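Local coordinates for cellulosome anchoring protein cohesin region (Clostridium thermocellum, PDB 4DH2) that binds a type I dockerin through its cohesin domain, a protein-protein contact of the kind that assembles cellulosomes, and belongs to a cellulosome-anchoring protein, at residues L53-S57 and K58-V62; N81-Y84 and K85-E88; N140-D143 and F144-P148. All coordinates share one frame; numbering follows the deposited sequence.

Interaction 1 (L53-S57 and K58-V62); sequences LYYDS and KAIEV
Y55 and V62 show how a connection between two strands of a cohesin beta sandwich is pinned by an aromatic ring: the chain leaves strand 48-54, turns through 56-59 and enters strand 60-67, and the tyrosine of one limb is laid on an aliphatic branch of the other. With CG set between the backbone N and the carbonyl carbon (chi1 59°), the Y55 ring is brought against strand 60-67, and V62 CG2 sits over one face in a CH-pi contact, 3.7 Å from the ring centroid. I60 CG2 meets the same ring at CD1, 3.9 Å away. D56 supplies the acceptors of the bend. Its carbonyl O takes two backbone donors, I60 N at 2.8 Å, nearly in line with the carbonyl, and A59 N at 3.0 Å, from well above the carbonyl plane. The carboxylate bends back as well: K58 N bonds to D56 OD1, an Asx turn, reaching it from above the carboxylate plane. I82 of strand 78-83 and I89 of strand 88-94 pack on both Y55 and V62. At the far end of the tyrosine, a water bridges the two limbs, 2.6 Å from Y55 OH and accepting from V62 N at 2.9 Å.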
loop_
_atom_site.group_PDB
_atom_site.type_symbol
_atom_site.label_atom_id
_atom_site.label_comp_id
_atom_site.label_asym_id
_atom_site.label_seq_id
_atom_site.Cartn_x
_atom_site.Cartn_y
_atom_site.Cartn_z
ATOM N N LEU A 53 2.769 4.880 4.038
ATOM C CA LEU A 53 3.567 6.081 4.289
ATOM C C LEU A 53 2.986 6.825 5.463
ATOM O O LEU A 53 1.772 6.772 5.704
ATOM C CB LEU A 53 3.473 7.020 3.081
ATOM C CG LEU A 53 4.024 6.588 1.740
ATOM C CD1 LEU A 53 3.826 7.738 0.759
ATOM C CD2 LEU A 53 5.473 6.225 1.846
ATOM N N TYR A 54 3.832 7.568 6.176
ATOM C CA TYR A 54 3.351 8.419 7.240
ATOM C C TYR A 54 3.765 9.844 6.944
ATOM O O TYR A 54 4.813 10.069 6.335
ATOM C CB TYR A 54 3.984 8.039 8.546
ATOM C CG TYR A 54 3.574 6.684 9.014
ATOM C CD1 TYR A 54 2.403 6.514 9.725
ATOM C CD2 TYR A 54 4.339 5.573 8.701
ATOM C CE1 TYR A 54 2.018 5.267 10.166
ATOM C CE2 TYR A 54 3.968 4.324 9.148
ATOM C CZ TYR A 54 2.801 4.186 9.871
ATOM O OH TYR A 54 2.413 2.939 10.316
ATOM N N TYR A 55 2.929 10.767 7.388
ATOM C CA TYR A 55 3.197 12.203 7.309
ATOM C C TYR A 55 2.901 12.865 8.642
ATOM O O TYR A 55 2.222 12.295 9.503
ATOM C CB TYR A 55 2.342 12.831 6.202
ATOM C CG TYR A 55 0.837 12.665 6.385
ATOM C CD1 TYR A 55 0.090 13.659 6.973
ATOM C CD2 TYR A 55 0.166 11.504 5.967
ATOM C CE1 TYR A 55 -1.265 13.529 7.154
ATOM C CE2 TYR A 55 -1.216 11.362 6.155
ATOM C CZ TYR A 55 -1.921 12.378 6.762
ATOM O OH TYR A 55 -3.290 12.296 6.962
ATOM N N ASP A 56 3.437 14.070 8.831
ATOM C CA ASP A 56 3.200 14.816 10.052
ATOM C C ASP A 56 1.978 15.688 9.839
ATOM O O ASP A 56 1.999 16.645 9.056
ATOM C CB ASP A 56 4.416 15.667 10.395
ATOM C CG ASP A 56 4.208 16.485 11.653
ATOM O OD1 ASP A 56 3.133 16.332 12.281
ATOM O OD2 ASP A 56 5.097 17.296 11.995
ATOM N N SER A 57 0.892 15.333 10.509
ATOM C CA SER A 57 -0.368 16.024 10.316
ATOM C C SER A 57 -0.295 17.445 10.859
ATOM O O SER A 57 -1.179 18.261 10.576
ATOM C CB SER A 57 -1.524 15.256 10.971
ATOM O OG SER A 57 -1.399 15.277 12.382
ATOM N N LYS A 58 0.751 17.773 11.597
ATOM C CA LYS A 58 0.858 19.156 12.072
ATOM C C LYS A 58 1.274 20.081 10.937
ATOM O O LYS A 58 0.979 21.281 10.957
ATOM C CB LYS A 58 1.811 19.275 13.253
ATOM C CG LYS A 58 1.174 18.859 14.567
ATOM C CD LYS A 58 2.192 18.840 15.692
ATOM C CE LYS A 58 1.677 18.066 16.893
ATOM N NZ LYS A 58 0.314 18.509 17.304
ATOM N N ALA A 59 1.935 19.519 9.935
ATOM C CA ALA A 59 2.434 20.300 8.817
ATOM C C ALA A 59 1.718 19.994 7.518
ATOM O O ALA A 59 1.661 20.840 6.633
ATOM C CB ALA A 59 3.910 20.066 8.647
ATOM N N ILE A 60 1.189 18.780 7.388
ATOM C CA ILE A 60 0.663 18.336 6.122
ATOM C C ILE A 60 -0.745 17.803 6.241
ATOM O O ILE A 60 -1.071 17.052 7.161
ATOM C CB ILE A 60 1.537 17.207 5.567
ATOM C CG1 ILE A 60 2.889 17.761 5.130
ATOM C CG2 ILE A 60 0.847 16.531 4.389
ATOM C CD1 ILE A 60 3.729 16.737 4.359
ATOM N N GLU A 61 -1.570 18.212 5.290
ATOM C CA GLU A 61 -2.903 17.673 5.092
ATOM C C GLU A 61 -2.991 16.977 3.732
ATOM O O GLU A 61 -2.726 17.577 2.684
ATOM C CB GLU A 61 -3.928 18.818 5.167
ATOM C CG GLU A 61 -5.354 18.360 5.021
ATOM C CD GLU A 61 -6.358 19.496 5.094
ATOM O OE1 GLU A 61 -5.939 20.674 5.201
ATOM O OE2 GLU A 61 -7.570 19.195 5.053
ATOM N N VAL A 62 -3.367 15.700 3.729
ATOM C CA VAL A 62 -3.483 15.003 2.464
ATOM C C VAL A 62 -4.886 15.188 1.949
ATOM O O VAL A 62 -5.868 14.846 2.615
ATOM C CB VAL A 62 -3.135 13.498 2.593
ATOM C CG1 VAL A 62 -3.235 12.817 1.212
ATOM C CG2 VAL A 62 -1.748 13.346 3.179
HETATM O O HOH W 1 -4.408 14.513 6.152
#

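Interaction 2 (N81-Y84 and K85-E88); sequences NIVY and KDSE. With SO4 (sulfate ion), chain F.
V83 O is gripped by two backbone donors, D86 N at 3.0 Å and E88 N at 3.2 Å, which reach it from opposite faces of its carbonyl plane. The carbonyl thus serves both the tight turn, through D86, and the strand pairing, through E88; S87 and E88 together face V83, which makes this a G1 beta bulge. The return bond, V83 N to E88 O at 2.8 Å, lies in the carbonyl plane and completes an antiparallel hydrogen-bonded pair. S87, with positive phi (51°), carries the bulge, and its N bonds to Y84 O from far above the carbonyl plane. V83 and E88 project side by side, V83 CG2 lying 3.6 Å from E88 OE1, while V83 CG1 lies alongside D86 OD2. E88 is held at both oxygens: OE2 by S52 OG, and OE1 by H66 of the dockerin chain, which also packs on V83. Outside the turn, a sulfate probably left by crystallisation takes a nearly straight bond from K85 N to its O4 (3.1 Å, 170°) and a weak one from Y84 N to O3. The Y84 ring has I82 CG2 over its centre, 3.6 Å above the plane. The turn joins strand 78-83, an outermost strand of the sheet within this chain, to strand 88-94, which in turn pairs with strand 48-54.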
loop_
_atom_site.group_PDB
_atom_site.type_symbol
_atom_site.label_atom_id
_atom_site.label_comp_id
_atom_site.label_asym_id
_atom_site.label_seq_id
_atom_site.Cartn_x
_atom_site.Cartn_y
_atom_site.Cartn_z
ATOM N N ASN A 81 -6.097 4.126 1.157
ATOM C CA ASN A 81 -6.872 4.563 2.286
ATOM C C ASN A 81 -6.015 5.453 3.180
ATOM O O ASN A 81 -4.864 5.122 3.495
ATOM C CB ASN A 81 -7.314 3.374 3.122
ATOM C CG ASN A 81 -8.114 3.815 4.320
ATOM O OD1 ASN A 81 -9.135 4.488 4.165
ATOM N ND2 ASN A 81 -7.663 3.460 5.494
ATOM N N ILE A 82 -6.571 6.573 3.605
ATOM C CA ILE A 82 -5.876 7.419 4.568
ATOM C C ILE A 82 -6.425 7.117 5.947
ATOM O O ILE A 82 -7.628 7.288 6.192
ATOM C CB ILE A 82 -6.068 8.889 4.235
ATOM C CG1 ILE A 82 -5.541 9.150 2.832
ATOM C CG2 ILE A 82 -5.345 9.781 5.268
ATOM C CD1 ILE A 82 -5.899 10.497 2.296
ATOM N N VAL A 83 -5.544 6.638 6.823
ATOM C CA VAL A 83 -5.878 6.420 8.212
ATOM C C VAL A 83 -5.592 7.727 8.945
ATOM O O VAL A 83 -4.496 7.940 9.442
ATOM C CB VAL A 83 -5.076 5.272 8.833
ATOM C CG1 VAL A 83 -5.585 4.966 10.215
ATOM C CG2 VAL A 83 -5.167 4.009 7.947
ATOM N N TYR A 84 -6.598 8.593 8.993
ATOM C CA TYR A 84 -6.430 9.936 9.541
ATOM C C TYR A 84 -5.891 9.934 10.968
ATOM O O TYR A 84 -5.006 10.733 11.299
ATOM C CB TYR A 84 -7.747 10.696 9.435
ATOM C CG TYR A 84 -8.084 11.016 8.015
ATOM C CD1 TYR A 84 -7.449 12.061 7.356
ATOM C CD2 TYR A 84 -9.008 10.254 7.306
ATOM C CE1 TYR A 84 -7.739 12.352 6.035
ATOM C CE2 TYR A 84 -9.305 10.534 5.985
ATOM C CZ TYR A 84 -8.664 11.591 5.353
ATOM O OH TYR A 84 -8.951 11.905 4.042
ATOM N N LYS A 85 -6.370 9.012 11.800
ATOM C CA LYS A 85 -5.918 8.964 13.189
ATOM C C LYS A 85 -4.424 8.700 13.325
ATOM O O LYS A 85 -3.795 9.092 14.320
ATOM C CB LYS A 85 -6.715 7.924 13.974
ATOM C CG LYS A 85 -6.183 7.693 15.383
ATOM C CD LYS A 85 -7.134 6.864 16.249
ATOM C CE LYS A 85 -6.788 7.009 17.731
ATOM N NZ LYS A 85 -7.509 6.016 18.578
ATOM N N ASP A 86 -3.849 8.024 12.333
ATOM C CA ASP A 86 -2.461 7.626 12.394
ATOM C C ASP A 86 -1.614 8.432 11.414
ATOM O O ASP A 86 -0.409 8.191 11.313
ATOM C CB ASP A 86 -2.314 6.130 12.050
ATOM C CG ASP A 86 -2.993 5.216 13.066
ATOM O OD1 ASP A 86 -3.346 5.689 14.180
ATOM O OD2 ASP A 86 -3.158 4.019 12.747
ATOM N N SER A 87 -2.248 9.334 10.667
ATOM C CA SER A 87 -1.542 10.083 9.630
ATOM C C SER A 87 -0.794 9.130 8.734
ATOM O O SER A 87 0.400 9.293 8.497
ATOM C CB SER A 87 -0.556 11.067 10.261
ATOM O OG SER A 87 -1.257 11.927 11.139
ATOM N N GLU A 88 -1.525 8.139 8.238
ATOM C CA GLU A 88 -0.951 7.079 7.439
ATOM C C GLU A 88 -1.697 6.980 6.111
ATOM O O GLU A 88 -2.929 7.058 6.063
ATOM C CB GLU A 88 -1.063 5.744 8.199
ATOM C CG GLU A 88 -0.329 4.589 7.508
ATOM C CD GLU A 88 -0.691 3.193 8.047
ATOM O OE1 GLU A 88 -1.818 2.994 8.559
ATOM O OE2 GLU A 88 0.148 2.279 7.909
HETATM S S SO4 F . -9.598 7.126 10.406
HETATM O O1 SO4 F . -10.030 8.437 10.890
HETATM O O2 SO4 F . -10.588 6.109 10.750
HETATM O O3 SO4 F . -9.486 7.171 8.944
HETATM O O4 SO4 F . -8.349 6.783 11.073
HETATM O O HOH W 2 -4.003 12.877 9.610
#

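Interaction 3 (N140-D143 and F144-P148); sequences NFCD and FDLKP
A chi1 of 72° tucks the D143 carboxylate between its own backbone N and carbonyl carbon, which brings OD1 to D145 N and K147 N, in and after the type I beta turn from D143 to L146 that begins the connection between cohesin strands 129-142 and 149-161. There D143 OD1 accepts K147 N at 2.9 Å, met from above the carboxylate plane, and a weak, strongly bent bond from D145 N. L146 N to D143 O, at 2.9 Å, closes the turn; just beyond it D143 N bonds to K147 O at 2.9 Å, in the carbonyl plane. One residue thus fastens the loop by main chain and side chain together. K147 crosses the aspartate with its CB 3.4 Å from D143 OD1, then runs on to D14 and Y15, while D143 OD2 is held by H44. Just before the turn, C142 SG lies 4.2 Å from L146 CD2; C142 packs on I18 and L146 on V22 of the dockerin chain, and F144 makes a cation-pi contact with R26 of that chain. The two acidic side chains are joined by a water that donates to both, 2.7 Å from D143 OD2 and 2.8 Å from D145 OD2.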
loop_
_atom_site.group_PDB
_atom_site.type_symbol
_atom_site.label_atom_id
_atom_site.label_comp_id
_atom_site.label_asym_id
_atom_site.label_seq_id
_atom_site.Cartn_x
_atom_site.Cartn_y
_atom_site.Cartn_z
ATOM N N ASN A 140 5.193 -4.584 1.275
ATOM C CA ASN A 140 5.168 -5.962 0.814
ATOM C C ASN A 140 4.892 -5.965 -0.691
ATOM O O ASN A 140 3.921 -5.339 -1.130
ATOM C CB ASN A 140 4.038 -6.730 1.482
ATOM C CG ASN A 140 4.336 -7.095 2.905
ATOM O OD1 ASN A 140 5.381 -7.689 3.207
ATOM N ND2 ASN A 140 3.407 -6.770 3.800
ATOM N N PHE A 141 5.746 -6.637 -1.466
ATOM C CA PHE A 141 5.572 -6.737 -2.919
ATOM C C PHE A 141 5.747 -8.193 -3.318
ATOM O O PHE A 141 6.553 -8.903 -2.727
ATOM C CB PHE A 141 6.660 -5.969 -3.673
ATOM C CG PHE A 141 6.585 -4.473 -3.569
ATOM C CD1 PHE A 141 6.374 -3.696 -4.689
ATOM C CD2 PHE A 141 6.787 -3.843 -2.361
ATOM C CE1 PHE A 141 6.315 -2.343 -4.604
ATOM C CE2 PHE A 141 6.759 -2.468 -2.283
ATOM C CZ PHE A 141 6.512 -1.723 -3.387
ATOM N N CYS A 142 5.054 -8.635 -4.356
ATOM C CA CYS A 142 5.304 -9.965 -4.884
ATOM C C CYS A 142 5.103 -10.027 -6.392
ATOM O O CYS A 142 4.494 -9.120 -7.008
ATOM C CB CYS A 142 4.457 -11.025 -4.197
ATOM S SG CYS A 142 2.655 -10.995 -4.643
ATOM N N ASP A 143 5.629 -11.104 -6.986
ATOM C CA ASP A 143 5.454 -11.344 -8.403
ATOM C C ASP A 143 4.267 -12.259 -8.655
ATOM O O ASP A 143 3.540 -12.613 -7.723
ATOM C CB ASP A 143 6.729 -11.849 -9.088
ATOM C CG ASP A 143 7.103 -13.255 -8.747
ATOM O OD1 ASP A 143 6.324 -14.003 -8.120
ATOM O OD2 ASP A 143 8.229 -13.633 -9.191
ATOM N N PHE A 144 4.073 -12.592 -9.921
ATOM C CA PHE A 144 2.925 -13.416 -10.318
ATOM C C PHE A 144 2.891 -14.749 -9.580
ATOM O O PHE A 144 1.812 -15.258 -9.213
ATOM C CB PHE A 144 2.935 -13.680 -11.809
ATOM C CG PHE A 144 1.776 -14.511 -12.239
ATOM C CD1 PHE A 144 0.558 -13.921 -12.456
ATOM C CD2 PHE A 144 1.908 -15.877 -12.400
ATOM C CE1 PHE A 144 -0.530 -14.688 -12.853
ATOM C CE2 PHE A 144 0.837 -16.637 -12.787
ATOM C CZ PHE A 144 -0.382 -16.036 -13.010
ATOM N N ASP A 145 4.075 -15.308 -9.311
ATOM C CA ASP A 145 4.178 -16.559 -8.586
ATOM C C ASP A 145 4.208 -16.431 -7.077
ATOM O O ASP A 145 4.458 -17.416 -6.375
ATOM C CB ASP A 145 5.418 -17.331 -9.057
ATOM C CG ASP A 145 5.352 -17.671 -10.530
ATOM O OD1 ASP A 145 4.322 -18.268 -10.959
ATOM O OD2 ASP A 145 6.291 -17.309 -11.274
ATOM N N LEU A 146 3.899 -15.230 -6.591
ATOM C CA LEU A 146 3.857 -14.899 -5.164
ATOM C C LEU A 146 5.233 -14.917 -4.517
ATOM O O LEU A 146 5.352 -14.950 -3.278
ATOM C CB LEU A 146 2.922 -15.821 -4.379
ATOM C CG LEU A 146 1.543 -16.023 -5.034
ATOM C CD1 LEU A 146 0.663 -16.919 -4.178
ATOM C CD2 LEU A 146 0.894 -14.702 -5.274
ATOM N N LYS A 147 6.260 -14.873 -5.352
ATOM C CA LYS A 147 7.624 -14.749 -4.836
ATOM C C LYS A 147 7.827 -13.310 -4.387
ATOM O O LYS A 147 7.370 -12.368 -5.041
ATOM C CB LYS A 147 8.655 -15.092 -5.901
ATOM C CG LYS A 147 8.657 -16.560 -6.316
ATOM C CD LYS A 147 9.686 -16.795 -7.424
ATOM C CE LYS A 147 11.130 -16.765 -6.902
ATOM N NZ LYS A 147 12.107 -17.093 -7.985
ATOM N N PRO A 148 8.536 -13.134 -3.270
ATOM C CA PRO A 148 8.711 -11.771 -2.779
ATOM C C PRO A 148 9.629 -10.970 -3.672
ATOM O O PRO A 148 10.566 -11.497 -4.284
ATOM C CB PRO A 148 9.335 -11.966 -1.379
ATOM C CG PRO A 148 9.868 -13.341 -1.368
ATOM C CD PRO A 148 9.008 -14.146 -2.313
HETATM O O HOH W 3 8.584 -15.998 -10.483
#

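How the interactions relate
All three are local turns of one cohesin beta sandwich, met in series along the chain. Interactions 1 and 2 are neighbours, their centres 9 Å apart, and they touch: Y55 N lies 3.1 Å from S87 O, probably hydrogen-bonded, and S57 packs on S87. Interaction 3 stands apart, its centre about 30 Å from that of interaction 1 and about 26 Å from that of interaction 2, at the other end of the adjacent strands 48-54 and 129-142. Interactions 2 and 3 both meet the dockerin chain, whereas interaction 1 has no contact with it. The dockerin therefore spans two distant turns of the domain, with interaction 1 bordering one of them.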